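Local atomic coordinates of S-adenosylmethionine-dependent methyltransferase (Clostridium acetobutylicum, PDB entry 1Y8C), a protein that probably transfers a methyl group from S-adenosylmethionine to a substrate. Residues A16-Y20 with K21-D25. Residues are numbered along the deposited sequence; the frame is centred on the assembly and turned at random.
Sequences ADVDY and KKWSD
Val18 and Trp23 make the apolar part of this local contact, where the loop after helix 3-15 runs into the N-terminus of helix 20-32 in a methyltransferase-family protein. The two side chains cross at about a right angle. Val18 CG1, anti to the backbone N (chi1 -176°), lies over one face of the indole in a CH-pi contact, 4.0 Å from the centroid of the six-membered ring. The other methyl, Val18 CG2, reaches Trp23 CH2 at 3.8 Å; a branched residue suits this place because both methyls meet the ring. At the indole's edge Asp17 O approaches Trp23 CZ2 at 3.4 Å. Tyr226 stacks with the same indole.

Backbone bonds start the helix. Asp19, the N-cap residue, accepts Trp23 N through its backbone O at 2.9 Å, the first i to i+4 bond, and Tyr20 O takes Ser24 N at 2.7 Å. Ser24 OG sits 2.9 Å from both Tyr20 O and Lys21 O, and its single proton could serve either; OG also bonds Asn54, so this buried hydroxyl is satisfied.

Asp19 packs CG against Lys22 CB at 3.4 Å. The extended Lys22 chain carries NZ to a water that only weakly joins Asp17 O. Asp17 OD2 makes a salt bridge with Arg237, and Tyr20 OH bonds Asp11. Asp19 OD1 and Lys22 NZ stay 6.4 Å apart; the carboxylate, beside the first turn's N-H groups without bonding them, probably favours the helix's positive end.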
# COMPACT_ATOMS: atom_id res chain seq x y z
N ALA A 16 6.85 10.65 1.31
CA ALA A 16 7.54 11.35 2.39
C ALA A 16 7.37 10.83 3.82
O ALA A 16 8.16 11.19 4.70
CB ALA A 16 7.18 12.85 2.35
N ASP A 17 6.36 10.01 4.07
CA ASP A 17 6.17 9.50 5.43
C ASP A 17 6.23 7.97 5.48
O ASP A 17 5.52 7.33 6.25
CB ASP A 17 4.83 10.00 5.98
CG ASP A 17 3.63 9.37 5.28
OD1 ASP A 17 3.66 9.20 4.05
OD2 ASP A 17 2.64 9.07 5.98
N VAL A 18 7.11 7.40 4.68
CA VAL A 18 7.25 5.96 4.62
C VAL A 18 8.57 5.44 5.17
O VAL A 18 9.64 5.92 4.79
CB VAL A 18 7.12 5.47 3.17
CG1 VAL A 18 7.18 3.96 3.13
CG2 VAL A 18 5.83 5.98 2.57
N ASP A 19 8.49 4.45 6.05
CA ASP A 19 9.67 3.82 6.64
C ASP A 19 9.39 2.31 6.64
O ASP A 19 8.58 1.82 7.42
CB ASP A 19 9.88 4.33 8.07
CG ASP A 19 11.20 3.86 8.69
OD1 ASP A 19 11.57 4.42 9.75
OD2 ASP A 19 11.85 2.94 8.14
N TYR A 20 10.07 1.59 5.76
CA TYR A 20 9.86 0.16 5.64
C TYR A 20 10.00 -0.58 6.96
O TYR A 20 9.01 -1.11 7.48
CB TYR A 20 10.82 -0.42 4.61
CG TYR A 20 10.68 0.23 3.25
CD1 TYR A 20 11.80 0.46 2.45
CD2 TYR A 20 9.44 0.64 2.77
CE1 TYR A 20 11.70 1.09 1.21
CE2 TYR A 20 9.31 1.27 1.53
CZ TYR A 20 10.45 1.49 0.76
OH TYR A 20 10.35 2.12 -0.47
N LYS A 21 11.21 -0.61 7.52
CA LYS A 21 11.44 -1.30 8.79
C LYS A 21 10.42 -0.89 9.84
O LYS A 21 9.84 -1.75 10.51
CB LYS A 21 12.86 -1.03 9.30
CG LYS A 21 13.96 -1.68 8.44
CD LYS A 21 15.33 -0.98 8.59
CE LYS A 21 16.37 -1.48 7.55
NZ LYS A 21 16.65 -2.96 7.60
N LYS A 22 10.18 0.42 9.98
CA LYS A 22 9.22 0.87 10.98
C LYS A 22 7.87 0.18 10.77
O LYS A 22 7.32 -0.42 11.69
CB LYS A 22 9.04 2.38 10.92
CG LYS A 22 7.91 2.84 11.83
CD LYS A 22 7.56 4.29 11.61
CE LYS A 22 6.37 4.68 12.47
NZ LYS A 22 5.91 6.07 12.23
N TRP A 23 7.35 0.27 9.55
CA TRP A 23 6.06 -0.33 9.25
C TRP A 23 6.09 -1.85 9.44
O TRP A 23 5.23 -2.42 10.11
CB TRP A 23 5.62 0.01 7.82
CG TRP A 23 5.28 1.46 7.59
CD1 TRP A 23 5.59 2.51 8.41
CD2 TRP A 23 4.64 2.02 6.44
NE1 TRP A 23 5.17 3.69 7.85
CE2 TRP A 23 4.58 3.42 6.63
CE3 TRP A 23 4.10 1.48 5.26
CZ2 TRP A 23 4.02 4.29 5.70
CZ3 TRP A 23 3.53 2.34 4.33
CH2 TRP A 23 3.50 3.74 4.55
N SER A 24 7.08 -2.51 8.85
CA SER A 24 7.15 -3.95 9.00
C SER A 24 7.21 -4.34 10.48
O SER A 24 6.48 -5.23 10.91
CB SER A 24 8.34 -4.54 8.22
OG SER A 24 9.54 -3.83 8.45
N ASP A 25 8.04 -3.66 11.27
CA ASP A 25 8.13 -3.98 12.70
C ASP A 25 6.78 -3.76 13.37
O ASP A 25 6.34 -4.59 14.16
CB ASP A 25 9.18 -3.12 13.39
CG ASP A 25 10.59 -3.41 12.89
OD1 ASP A 25 10.74 -4.29 12.00
OD2 ASP A 25 11.54 -2.76 13.39
O HOH W 1 6.02 6.70 9.52